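Local coordinates for NIF3-related protein (Bacillus cereus, PDB 2GX8) that is of unknown function but binds paired zinc ions in a motif conserved in the NIF3 family and carries an additional, probably regulatory, domain, at residues Glu33-Ser36 with Leu37-Met41; Val78-Ala81 with Ile82-Ala86; Gly110-Ile113 with Glu114-Lys118; Ala285-Val288 with Lys289-Leu292; Met363-Gly366 with Val367-Gln370. One frame throughout, in Å; residues are numbered along the deposited sequence.

Contact 1: residues Glu33-Ser36 with Leu37-Met41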
loop_
_atom_site.group_PDB
_atom_site.type_symbol
_atom_site.label_atom_id
_atom_site.label_comp_id
_atom_site.label_asym_id
_atom_site.label_seq_id
_atom_site.Cartn_x
_atom_site.Cartn_y
_atom_site.Cartn_z
ATOM N N GLU C 33 -27.771 -28.928 -8.218
ATOM C CA GLU C 33 -28.336 -29.078 -9.538
ATOM C C GLU C 33 -29.022 -27.800 -9.943
ATOM O O GLU C 33 -28.772 -27.280 -11.028
ATOM C CB GLU C 33 -29.336 -30.213 -9.527
ATOM C CG GLU C 33 -28.697 -31.525 -9.113
ATOM C CD GLU C 33 -29.650 -32.711 -9.219
ATOM O OE1 GLU C 33 -30.605 -32.646 -10.065
ATOM O OE2 GLU C 33 -29.424 -33.706 -8.468
ATOM N N ILE C 34 -29.889 -27.297 -9.074
ATOM C CA ILE C 34 -30.588 -26.034 -9.329
ATOM C C ILE C 34 -29.597 -24.917 -9.596
ATOM O O ILE C 34 -29.669 -24.239 -10.609
ATOM C CB ILE C 34 -31.502 -25.692 -8.149
ATOM C CG1 ILE C 34 -32.547 -26.810 -8.041
ATOM C CG2 ILE C 34 -32.143 -24.313 -8.322
ATOM C CD1 ILE C 34 -33.449 -26.714 -6.870
ATOM N N ILE C 35 -28.655 -24.757 -8.681
ATOM C CA ILE C 35 -27.608 -23.753 -8.785
ATOM C C ILE C 35 -26.813 -23.926 -10.068
ATOM O O ILE C 35 -26.518 -22.951 -10.749
ATOM C CB ILE C 35 -26.718 -23.787 -7.516
ATOM C CG1 ILE C 35 -27.524 -23.230 -6.350
ATOM C CG2 ILE C 35 -25.426 -23.029 -7.690
ATOM C CD1 ILE C 35 -28.188 -21.915 -6.665
ATOM N N SER C 36 -26.523 -25.171 -10.425
ATOM C CA SER C 36 -25.783 -25.455 -11.643
ATOM C C SER C 36 -26.571 -25.021 -12.886
ATOM O O SER C 36 -25.981 -24.637 -13.886
ATOM C CB SER C 36 -25.418 -26.930 -11.725
ATOM O OG SER C 36 -24.415 -27.120 -12.687
ATOM N N LEU C 37 -27.899 -25.068 -12.807
ATOM C CA LEU C 37 -28.759 -24.619 -13.907
ATOM C C LEU C 37 -28.945 -23.109 -13.914
ATOM O O LEU C 37 -29.280 -22.531 -14.948
ATOM C CB LEU C 37 -30.130 -25.294 -13.859
ATOM C CG LEU C 37 -30.191 -26.769 -14.281
ATOM C CD1 LEU C 37 -31.601 -27.315 -14.120
ATOM C CD2 LEU C 37 -29.731 -26.937 -15.731
ATOM N N PHE C 38 -28.759 -22.470 -12.759
ATOM C CA PHE C 38 -28.868 -21.019 -12.654
ATOM C C PHE C 38 -27.628 -20.401 -13.255
ATOM O O PHE C 38 -27.699 -19.389 -13.963
ATOM C CB PHE C 38 -28.987 -20.564 -11.185
ATOM C CG PHE C 38 -28.885 -19.067 -11.002
ATOM C CD1 PHE C 38 -27.704 -18.480 -10.542
ATOM C CD2 PHE C 38 -29.953 -18.235 -11.329
ATOM C CE1 PHE C 38 -27.591 -17.087 -10.395
ATOM C CE2 PHE C 38 -29.858 -16.850 -11.182
ATOM C CZ PHE C 38 -28.673 -16.271 -10.720
ATOM N N GLU C 39 -26.491 -21.014 -12.954
ATOM C CA GLU C 39 -25.202 -20.530 -13.419
ATOM C C GLU C 39 -24.988 -20.709 -14.919
ATOM O O GLU C 39 -24.075 -20.113 -15.479
ATOM C CB GLU C 39 -24.065 -21.143 -12.596
ATOM C CG GLU C 39 -24.046 -20.599 -11.174
ATOM C CD GLU C 39 -23.063 -21.277 -10.238
ATOM O OE1 GLU C 39 -23.131 -20.972 -9.024
ATOM O OE2 GLU C 39 -22.244 -22.125 -10.679
ATOM N N SER C 40 -25.834 -21.507 -15.564
ATOM C CA SER C 40 -25.751 -21.659 -17.009
ATOM C C SER C 40 -26.195 -20.336 -17.651
ATOM O O SER C 40 -25.709 -19.945 -18.720
ATOM C CB SER C 40 -26.634 -22.813 -17.491
ATOM O OG SER C 40 -28.016 -22.540 -17.291
ATOM N N MET C 41 -27.109 -19.644 -16.978
ATOM C CA MET C 41 -27.628 -18.373 -17.456
ATOM C C MET C 41 -26.823 -17.200 -16.886
ATOM O O MET C 41 -26.694 -16.156 -17.514
ATOM C CB MET C 41 -29.094 -18.220 -17.043
ATOM C CG MET C 41 -30.002 -19.385 -17.423
ATOM S SD MET C 41 -31.736 -19.108 -16.973
ATOM C CE MET C 41 -31.695 -19.057 -15.184
#
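With CG turned anti to its carbonyl carbon (chi1 -70°) and the rest of the chain extended, Glu39 reaches back over the preceding turn to Ile35, whose CG2 branch stands anti to the backbone N and meets it. The side chains cross obliquely: Glu39 OE1 rests 3.4 Å from Ile35 CG2, while Glu39 CG lies 3.4 Å from Ile35 O. This is a van der Waals approach of a carboxylate to a methyl group, and the polar end is satisfied elsewhere: Glu39 OE1 is hydrogen-bonded to Tyr124 OH. Beside this contact the bond from Glu39 N to Ile35 O, 2.9 Å, comes in nearly along the C=O axis.

Two residues earlier Leu37 N bonds to Glu33 O at 3.0 Å, and Leu37 CG lies 3.6 Å from Glu33 O. Weak second bonds from Leu37 N to Ile34 O and from Phe38 N to Ile35 O mix three-residue bonding into helix 31-38. Ser40 suits this last part of the turn because its short hydroxyl can turn back on the main chain: Ser40 OG donates to Leu37 O at 2.7 Å, from above the carbonyl plane. Buried Ile34, Ile35 and Phe38 are apolar, and Phe38 packs on Val367 of helix 362-377. The backbone bonds hold the turn, while the carboxylates of Glu33 and Glu39, engaged by Lys27 and Tyr124, probably tie the helix to its surroundings.

Contact 2: residues Val78-Ala81 with Ile82-Ala86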
loop_
_atom_site.group_PDB
_atom_site.type_symbol
_atom_site.label_atom_id
_atom_site.label_comp_id
_atom_site.label_asym_id
_atom_site.label_seq_id
_atom_site.Cartn_x
_atom_site.Cartn_y
_atom_site.Cartn_z
ATOM N N VAL C 78 -37.042 -13.878 4.614
ATOM C CA VAL C 78 -36.746 -15.190 5.187
ATOM C C VAL C 78 -38.042 -15.808 5.756
ATOM O O VAL C 78 -38.280 -17.007 5.577
ATOM C CB VAL C 78 -35.581 -15.154 6.241
ATOM C CG1 VAL C 78 -35.232 -16.558 6.697
ATOM C CG2 VAL C 78 -34.321 -14.539 5.653
ATOM N N ASP C 79 -38.887 -14.996 6.410
ATOM C CA ASP C 79 -40.179 -15.483 6.915
ATOM C C ASP C 79 -40.996 -16.030 5.747
ATOM O O ASP C 79 -41.730 -17.005 5.905
ATOM C CB ASP C 79 -41.036 -14.387 7.581
ATOM C CG ASP C 79 -40.487 -13.893 8.910
ATOM O OD1 ASP C 79 -39.668 -14.584 9.564
ATOM O OD2 ASP C 79 -40.918 -12.790 9.314
ATOM N N GLU C 80 -40.872 -15.386 4.583
ATOM C CA GLU C 80 -41.624 -15.775 3.386
ATOM C C GLU C 80 -41.171 -17.130 2.853
ATOM O O GLU C 80 -41.978 -17.941 2.399
ATOM C CB GLU C 80 -41.467 -14.722 2.300
ATOM C CG GLU C 80 -42.388 -14.926 1.108
ATOM C CD GLU C 80 -42.135 -13.933 -0.006
ATOM O OE1 GLU C 80 -43.102 -13.598 -0.729
ATOM O OE2 GLU C 80 -40.976 -13.472 -0.138
ATOM N N ALA C 81 -39.863 -17.358 2.929
ATOM C CA ALA C 81 -39.265 -18.592 2.479
ATOM C C ALA C 81 -39.719 -19.753 3.374
ATOM O O ALA C 81 -39.867 -20.886 2.909
ATOM C CB ALA C 81 -37.763 -18.462 2.481
ATOM N N ILE C 82 -39.952 -19.454 4.649
ATOM C CA ILE C 82 -40.427 -20.444 5.612
ATOM C C ILE C 82 -41.919 -20.761 5.388
ATOM O O ILE C 82 -42.355 -21.926 5.559
ATOM C CB ILE C 82 -40.118 -19.976 7.056
ATOM C CG1 ILE C 82 -38.622 -19.763 7.197
ATOM C CG2 ILE C 82 -40.552 -20.982 8.095
ATOM C CD1 ILE C 82 -38.224 -19.177 8.503
ATOM N N GLN C 83 -42.706 -19.763 4.975
ATOM C CA GLN C 83 -44.142 -20.015 4.738
ATOM C C GLN C 83 -44.391 -20.760 3.425
ATOM O O GLN C 83 -45.494 -21.274 3.185
ATOM C CB GLN C 83 -44.964 -18.720 4.786
ATOM C CG GLN C 83 -45.062 -18.070 6.168
ATOM C CD GLN C 83 -45.880 -18.888 7.206
ATOM O OE1 GLN C 83 -45.594 -18.843 8.408
ATOM N NE2 GLN C 83 -46.895 -19.627 6.739
ATOM N N LEU C 84 -43.357 -20.812 2.585
ATOM C CA LEU C 84 -43.427 -21.453 1.273
ATOM C C LEU C 84 -42.795 -22.842 1.238
ATOM O O LEU C 84 -43.164 -23.669 0.395
ATOM C CB LEU C 84 -42.744 -20.570 0.226
ATOM C CG LEU C 84 -43.409 -19.258 -0.179
ATOM C CD1 LEU C 84 -42.436 -18.450 -0.977
ATOM C CD2 LEU C 84 -44.702 -19.526 -0.971
ATOM N N GLY C 85 -41.862 -23.098 2.159
ATOM C CA GLY C 85 -41.126 -24.371 2.200
ATOM C C GLY C 85 -39.878 -24.275 1.322
ATOM O O GLY C 85 -39.389 -25.271 0.783
ATOM N N ALA C 86 -39.356 -23.058 1.182
ATOM C CA ALA C 86 -38.182 -22.829 0.361
ATOM C C ALA C 86 -36.931 -22.964 1.206
ATOM O O ALA C 86 -36.746 -22.251 2.200
ATOM C CB ALA C 86 -38.242 -21.443 -0.285
HETATM O O HOH W 1 -42.707 -17.396 8.152
#
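Ala81 and Ala86 make the tight part of this turn. Ala86 N donates to Ala81 O at 2.8 Å, in the carbonyl plane, and Ala86 CB comes within 4.1 Å of Ala81 CB; methyl groups are small enough for the chain to fold back so closely. Gly85 N adds a weak bond to the same oxygen. Val78 and Ile82 meet more distantly, CG1 to CD1 at 4.4 Å, and Val78 is buried against helix 108-118.

Glu80 and Leu84 run alongside each other in the same direction, with Glu80 CG 4.1 Å from Leu84 CD1. The Glu80 carboxylate is bonded to Ser387 OG and Gln388 N.

The solvent side is looser. There Gln83 bends at chi2 (-68°), so that a water can donate to both Gln83 OE1, 3.2 Å away, and Asp79 O. Asp79 itself pairs its carboxylate with Lys115.

Gly85 has positive phi (89°), a region of backbone angles that glycine tolerates because it lacks CB. With this glycine, the six-to-one bond from Ala86 N and the apolar Ala81-Ala86 contact, the helix end resembles a Schellman motif, though the inner bond is absent; it turns the chain from helix 75-84 toward strand 88-91 in a beta-alpha-beta crossover.

Contact 3: residues Gly110-Ile113 with Glu114-Lys118; sequences GKII and EKCIK
Gly110 meets Glu114 through the backbone: Glu114 N donates to Gly110 O at 2.9 Å, and Glu114 CB sits 3.3 Å from the same oxygen. Having no side chain, the buried glycine takes part here through its carbonyl.

At Lys111 the carbonyl oxygen is held by two donors. Lys115 N approaches Lys111 O from 42° above the carbonyl plane, and a water gives it a second bond of 2.6 Å. That water also donates to Glu114 OE1, tying the carboxylate to the main chain. Glu114 reaches it because CG is anti to the backbone N (chi1 175°) and the chain runs out extended. The two charged ends do not pair directly: Lys111 NZ stays 5.6 Å from Glu114 OE1 and bonds to Thr105 O. Glu114 OE2 instead has a long ion pair with Lys118 NZ, 3.6 Å away, and Lys118 also bridges to Asp120 of the second subunit.

Helix 108-118 is the crossover of a beta-alpha-beta unit between strands 88-91 and 122-125, and the two remaining positions serve its buried sides. Ile112 O accepts Cys116 N, and Ile112 CG2 faces Cys116 SG at 4.4 Å; the slim thiol and branched isoleucine both pack on Val78 of helix 75-84. Lys115, next to them, sends its ammonium to Glu75.

Ile113 closes the turn with a 2.8 Å, fairly straight bond from Ile117 N to its O. These isoleucines present apolar surface to the second subunit, Ile113 on Ile103 and Ile117 on Ile117 there.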
loop_
_atom_site.group_PDB
_atom_site.type_symbol
_atom_site.label_atom_id
_atom_site.label_comp_id
_atom_site.label_asym_id
_atom_site.label_seq_id
_atom_site.Cartn_x
_atom_site.Cartn_y
_atom_site.Cartn_z
ATOM N N GLY C 110 -27.815 -9.954 12.594
ATOM C CA GLY C 110 -27.415 -11.270 13.100
ATOM C C GLY C 110 -28.616 -12.191 13.208
ATOM O O GLY C 110 -28.479 -13.399 13.066
ATOM N N LYS C 111 -29.792 -11.615 13.459
ATOM C CA LYS C 111 -31.042 -12.353 13.541
ATOM C C LYS C 111 -31.462 -12.942 12.188
ATOM O O LYS C 111 -32.179 -13.935 12.142
ATOM C CB LYS C 111 -32.164 -11.432 14.029
ATOM C CG LYS C 111 -32.185 -11.130 15.502
ATOM C CD LYS C 111 -33.338 -10.198 15.785
ATOM C CE LYS C 111 -33.651 -10.174 17.256
ATOM N NZ LYS C 111 -32.419 -10.002 18.037
ATOM N N ILE C 112 -31.036 -12.328 11.095
ATOM C CA ILE C 112 -31.363 -12.835 9.754
ATOM C C ILE C 112 -30.539 -14.074 9.499
ATOM O O ILE C 112 -31.062 -15.103 9.076
ATOM C CB ILE C 112 -31.057 -11.804 8.636
ATOM C CG1 ILE C 112 -31.925 -10.556 8.804
ATOM C CG2 ILE C 112 -31.347 -12.429 7.261
ATOM C CD1 ILE C 112 -31.552 -9.409 7.883
ATOM N N ILE C 113 -29.243 -13.974 9.775
ATOM C CA ILE C 113 -28.317 -15.111 9.626
ATOM C C ILE C 113 -28.765 -16.267 10.530
ATOM O O ILE C 113 -28.773 -17.435 10.122
ATOM C CB ILE C 113 -26.888 -14.655 9.974
ATOM C CG1 ILE C 113 -26.434 -13.595 8.960
ATOM C CG2 ILE C 113 -25.905 -15.805 9.937
ATOM C CD1 ILE C 113 -25.141 -12.966 9.344
ATOM N N GLU C 114 -29.154 -15.926 11.757
ATOM C CA GLU C 114 -29.645 -16.917 12.747
ATOM C C GLU C 114 -30.916 -17.605 12.258
ATOM O O GLU C 114 -31.053 -18.828 12.351
ATOM C CB GLU C 114 -29.926 -16.214 14.077
ATOM C CG GLU C 114 -30.545 -17.102 15.149
ATOM C CD GLU C 114 -30.861 -16.352 16.439
ATOM O OE1 GLU C 114 -31.452 -15.258 16.344
ATOM O OE2 GLU C 114 -30.536 -16.863 17.540
ATOM N N LYS C 115 -31.851 -16.818 11.741
ATOM C CA LYS C 115 -33.096 -17.366 11.227
ATOM C C LYS C 115 -32.820 -18.323 10.052
ATOM O O LYS C 115 -33.423 -19.400 9.980
ATOM C CB LYS C 115 -34.066 -16.246 10.867
ATOM C CG LYS C 115 -35.403 -16.714 10.327
ATOM C CD LYS C 115 -36.492 -15.617 10.390
ATOM C CE LYS C 115 -37.058 -15.516 11.814
ATOM N NZ LYS C 115 -38.088 -14.459 11.976
ATOM N N CYS C 116 -31.884 -17.953 9.173
ATOM C CA CYS C 116 -31.470 -18.804 8.031
ATOM C C CYS C 116 -30.809 -20.077 8.499
ATOM O O CYS C 116 -31.124 -21.172 8.019
ATOM C CB CYS C 116 -30.473 -18.074 7.133
ATOM S SG CYS C 116 -31.127 -16.686 6.254
ATOM N N ILE C 117 -29.870 -19.945 9.425
ATOM C CA ILE C 117 -29.192 -21.135 9.943
ATOM C C ILE C 117 -30.101 -22.070 10.722
ATOM O O ILE C 117 -30.079 -23.269 10.478
ATOM C CB ILE C 117 -27.918 -20.794 10.743
ATOM C CG1 ILE C 117 -26.797 -20.442 9.756
ATOM C CG2 ILE C 117 -27.493 -21.991 11.618
ATOM C CD1 ILE C 117 -25.439 -20.271 10.401
ATOM N N LYS C 118 -30.909 -21.546 11.636
ATOM C CA LYS C 118 -31.821 -22.388 12.412
ATOM C C LYS C 118 -32.858 -23.122 11.570
ATOM O O LYS C 118 -33.336 -24.197 11.937
ATOM C CB LYS C 118 -32.538 -21.579 13.494
ATOM C CG LYS C 118 -31.655 -21.193 14.641
ATOM C CD LYS C 118 -32.459 -20.713 15.803
ATOM C CE LYS C 118 -31.538 -20.247 16.914
ATOM N NZ LYS C 118 -32.297 -19.940 18.167
HETATM O O HOH W 2 -33.040 -15.039 14.325
#

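Contact 4: residues Ala285-Val288 with Lys289-Leu292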
loop_
_atom_site.group_PDB
_atom_site.type_symbol
_atom_site.label_atom_id
_atom_site.label_comp_id
_atom_site.label_asym_id
_atom_site.label_seq_id
_atom_site.Cartn_x
_atom_site.Cartn_y
_atom_site.Cartn_z
ATOM N N ALA C 285 -39.654 11.088 -17.268
ATOM C CA ALA C 285 -39.654 10.816 -15.817
ATOM C C ALA C 285 -40.938 10.162 -15.321
ATOM O O ALA C 285 -40.859 9.265 -14.493
ATOM C CB ALA C 285 -39.433 12.066 -15.073
ATOM N N GLU C 286 -42.103 10.628 -15.808
ATOM C CA GLU C 286 -43.410 10.018 -15.505
ATOM C C GLU C 286 -43.447 8.607 -16.043
ATOM O O GLU C 286 -43.878 7.682 -15.348
ATOM C CB GLU C 286 -44.592 10.801 -16.133
ATOM C CG GLU C 286 -44.888 12.106 -15.426
ATOM C CD GLU C 286 -45.112 11.892 -13.927
ATOM O OE1 GLU C 286 -46.015 11.073 -13.617
ATOM O OE2 GLU C 286 -44.394 12.523 -13.083
ATOM N N HIS C 287 -43.005 8.459 -17.292
ATOM C CA HIS C 287 -42.929 7.161 -17.938
ATOM C C HIS C 287 -42.045 6.228 -17.116
ATOM O O HIS C 287 -42.393 5.080 -16.937
ATOM C CB HIS C 287 -42.397 7.279 -19.350
ATOM C CG HIS C 287 -42.297 5.967 -20.060
ATOM N ND1 HIS C 287 -41.091 5.346 -20.312
ATOM C CD2 HIS C 287 -43.255 5.148 -20.563
ATOM C CE1 HIS C 287 -41.309 4.202 -20.937
ATOM N NE2 HIS C 287 -42.613 4.052 -21.092
ATOM N N VAL C 288 -40.921 6.704 -16.598
ATOM C CA VAL C 288 -40.112 5.851 -15.712
ATOM C C VAL C 288 -40.900 5.368 -14.493
ATOM O O VAL C 288 -40.743 4.230 -14.081
ATOM C CB VAL C 288 -38.837 6.544 -15.273
ATOM C CG1 VAL C 288 -38.159 5.810 -14.091
ATOM C CG2 VAL C 288 -37.911 6.638 -16.462
ATOM N N LYS C 289 -41.786 6.210 -13.958
ATOM C CA LYS C 289 -42.551 5.856 -12.744
ATOM C C LYS C 289 -43.594 4.789 -12.974
ATOM O O LYS C 289 -43.720 3.858 -12.192
ATOM C CB LYS C 289 -43.196 7.096 -12.087
ATOM C CG LYS C 289 -42.191 8.166 -11.686
ATOM C CD LYS C 289 -42.660 9.086 -10.571
ATOM C CE LYS C 289 -43.781 9.985 -10.989
ATOM N NZ LYS C 289 -44.313 10.746 -9.824
ATOM N N GLN C 290 -44.343 4.938 -14.057
ATOM C CA GLN C 290 -45.400 4.011 -14.405
ATOM C C GLN C 290 -44.781 2.704 -14.832
ATOM O O GLN C 290 -45.181 1.621 -14.400
ATOM C CB GLN C 290 -46.279 4.636 -15.518
ATOM C CG GLN C 290 -47.298 3.721 -16.204
ATOM C CD GLN C 290 -46.711 2.927 -17.392
ATOM O OE1 GLN C 290 -47.161 1.817 -17.692
ATOM N NE2 GLN C 290 -45.702 3.495 -18.062
ATOM N N SER C 291 -43.754 2.858 -15.650
ATOM C CA SER C 291 -43.025 1.806 -16.310
ATOM C C SER C 291 -42.264 0.919 -15.330
ATOM O O SER C 291 -42.268 -0.307 -15.459
ATOM C CB SER C 291 -42.082 2.526 -17.252
ATOM O OG SER C 291 -41.512 1.701 -18.203
ATOM N N LEU C 292 -41.628 1.554 -14.340
ATOM C CA LEU C 292 -40.859 0.844 -13.311
ATOM C C LEU C 292 -41.568 0.707 -11.960
ATOM O O LEU C 292 -40.952 0.230 -11.016
ATOM C CB LEU C 292 -39.496 1.480 -13.106
ATOM C CG LEU C 292 -38.587 1.566 -14.337
ATOM C CD1 LEU C 292 -37.205 2.074 -13.918
ATOM C CD2 LEU C 292 -38.479 0.232 -15.031
#
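Main-chain i to i+4 bonds join Ala285-Val288 to Lys289-Leu292, with Lys289 N donating to Ala285 O, Gln290 N to Glu286 O at 3.1 Å, and Leu292 N to Val288 O at 2.8 Å. The carbonyl of His287 is less surely placed, since it crowds Ser291 CB in the model.

Glu286 and Lys289, three residues apart, extend in parallel. Glu286 bends at chi2 (-54°), which brings its carboxylate beside the end of the lysine: Glu286 OE2 is 3.3 Å from Lys289 CE and makes a long salt bridge of 3.7 Å to Lys289 NZ. The ammonium has a stronger partner in the C-terminal carboxylate of Val397 of the third subunit; the lysine is long enough to reach across to it.

Helix 281-292 follows strand 270-280, and its apolar side packs on helix 137-145 and on Pro355. That side carries Val288 and Leu292, whose branches touch at 3.9 Å from Val288 CG1 to Leu292 CD1; both are buried, as suits compact aliphatic groups.

On another side one ring face of His287 is turned to Ser291. Ser291 CB lies over the ring as in a CH-pi contact, but the same atom is the one that clashes with His287 O, so this geometry is doubtful. Ser291 OG approaches His287 CE1 at 3.7 Å over that face. Gln290, exposed, brings its NE2 to 3.9 Å from His287 CD2, with amide and ring planes inclined at 45° to each other.

Contact 5: residues Met363-Gly366 with Val367-Gln370; sequences MKQG and VQKQ
Gln365 and Gln368 extend next to one another from adjoining turns, but their amide planes stand 78° apart, almost perpendicular. They approach through their nitrogens, Gln365 NE2 to Gln368 NE2 at 4.0 Å, a loose neighbourhood of two polar groups. Gln368 keeps its chain extended, while Gln365 bends at chi2. Long polar chains suit this side of the helix: Gln365 is exposed, and both glutamines brush Ala386 of strand 383-386.

The buried side is built otherwise. Met363 curls round so that its terminal CE meets Val367 CG2 at 4.2 Å, and the same valine methyl sits 3.3 Å from Met363 O. Val367 places CG2 anti to its carbonyl carbon, over the preceding turn, and its backbone N donates to Met363 O at 2.9 Å. Flexible methionine and compact valine both pack on Ile69 of strand 66-70.

Helix 362-377 follows His357 and Glu360, which bind zinc, and packs on strands 66-70 and 383-386. Met363 marks the metal end, touching the zinc ligand His92, while Lys364 NZ bonds to Ser387 O.

Further along, Gln370 leans back over Gly366. Gln370 N donates to Gly366 O at 3.2 Å, and the side chain runs extended, with Gln370 NE2 lying 3.3 Å from Gly366 O. The amide nitrogen is hydrogen-bonded to Tyr42 OH, and the glycine takes part through its backbone alone.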
loop_
_atom_site.group_PDB
_atom_site.type_symbol
_atom_site.label_atom_id
_atom_site.label_comp_id
_atom_site.label_asym_id
_atom_site.label_seq_id
_atom_site.Cartn_x
_atom_site.Cartn_y
_atom_site.Cartn_z
ATOM N N MET C 363 -35.857 -8.040 -11.390
ATOM C CA MET C 363 -35.033 -9.203 -11.498
ATOM C C MET C 363 -35.637 -10.437 -10.821
ATOM O O MET C 363 -35.308 -11.552 -11.178
ATOM C CB MET C 363 -33.632 -8.790 -11.016
ATOM C CG MET C 363 -32.834 -9.771 -10.297
ATOM S SD MET C 363 -33.325 -9.896 -8.569
ATOM C CE MET C 363 -32.742 -11.609 -8.427
ATOM N N LYS C 364 -36.555 -10.242 -9.875
ATOM C CA LYS C 364 -37.150 -11.393 -9.184
ATOM C C LYS C 364 -38.071 -12.175 -10.089
ATOM O O LYS C 364 -37.934 -13.382 -10.187
ATOM C CB LYS C 364 -37.968 -10.989 -7.976
ATOM C CG LYS C 364 -37.348 -10.037 -7.012
ATOM C CD LYS C 364 -38.416 -9.835 -5.981
ATOM C CE LYS C 364 -38.510 -8.436 -5.567
ATOM N NZ LYS C 364 -39.706 -8.269 -4.728
ATOM N N GLN C 365 -39.030 -11.490 -10.706
ATOM C CA GLN C 365 -39.990 -12.137 -11.604
ATOM C C GLN C 365 -39.263 -12.606 -12.856
ATOM O O GLN C 365 -39.641 -13.612 -13.449
ATOM C CB GLN C 365 -41.101 -11.166 -12.016
ATOM C CG GLN C 365 -41.997 -10.618 -10.891
ATOM C CD GLN C 365 -43.306 -11.364 -10.727
ATOM O OE1 GLN C 365 -43.836 -11.472 -9.614
ATOM N NE2 GLN C 365 -43.848 -11.859 -11.838
ATOM N N GLY C 366 -38.219 -11.869 -13.244
ATOM C CA GLY C 366 -37.413 -12.199 -14.422
ATOM C C GLY C 366 -36.627 -13.485 -14.275
ATOM O O GLY C 366 -36.709 -14.380 -15.130
ATOM N N VAL C 367 -35.864 -13.573 -13.186
ATOM C CA VAL C 367 -35.091 -14.771 -12.864
ATOM C C VAL C 367 -36.021 -15.938 -12.554
ATOM O O VAL C 367 -35.706 -17.069 -12.892
ATOM C CB VAL C 367 -34.105 -14.526 -11.703
ATOM C CG1 VAL C 367 -33.532 -15.839 -11.163
ATOM C CG2 VAL C 367 -32.985 -13.602 -12.161
ATOM N N GLN C 368 -37.164 -15.653 -11.924
ATOM C CA GLN C 368 -38.174 -16.686 -11.639
ATOM C C GLN C 368 -38.656 -17.357 -12.921
ATOM O O GLN C 368 -38.790 -18.581 -12.948
ATOM C CB GLN C 368 -39.377 -16.115 -10.887
ATOM C CG GLN C 368 -40.519 -17.110 -10.666
ATOM C CD GLN C 368 -41.862 -16.437 -10.328
ATOM O OE1 GLN C 368 -42.559 -16.854 -9.392
ATOM N NE2 GLN C 368 -42.226 -15.385 -11.088
ATOM N N LYS C 369 -38.920 -16.570 -13.972
ATOM C CA LYS C 369 -39.388 -17.150 -15.240
ATOM C C LYS C 369 -38.274 -18.008 -15.840
ATOM O O LYS C 369 -38.434 -19.224 -16.005
ATOM C CB LYS C 369 -39.847 -16.093 -16.265
ATOM C CG LYS C 369 -40.193 -16.764 -17.620
ATOM C CD LYS C 369 -40.228 -15.875 -18.908
ATOM C CE LYS C 369 -41.610 -15.267 -19.265
ATOM N NZ LYS C 369 -42.078 -14.162 -18.356
ATOM N N GLN C 370 -37.159 -17.354 -16.162
ATOM C CA GLN C 370 -35.965 -17.999 -16.703
ATOM C C GLN C 370 -35.658 -19.318 -15.993
ATOM O O GLN C 370 -35.543 -20.347 -16.643
ATOM C CB GLN C 370 -34.744 -17.070 -16.579
ATOM C CG GLN C 370 -34.660 -15.940 -17.600
ATOM C CD GLN C 370 -33.610 -14.868 -17.240
ATOM O OE1 GLN C 370 -32.920 -14.326 -18.112
ATOM N NE2 GLN C 370 -33.488 -14.570 -15.958
#

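Overall arrangement
Two pairs of helices meet directly. Contacts 1 and 5 touch where Phe38 CE2 packs 3.8 Å from Val367 CG1 and Met41 SD 3.7 Å from Gln370 CB. Contacts 2 and 3 are joined by a 2.9 Å salt bridge from Asp79 OD1 to Lys115 NZ, with Val78 packed beside it. Contacts 2 and 5 rest on adjacent residues of strand 66-70, Leu68 and Ile69, as expected for helices on its two faces. Contact 5 lies nearest the zinc site, the Met363 side chain about 7 Å from a zinc ion; the side chain of Phe38 is about 11 Å from a bound zinc ion, that of Leu292 about 13 Å. Contact 4 touches none of the others; its nearest atoms are about 9 Å from contact 5.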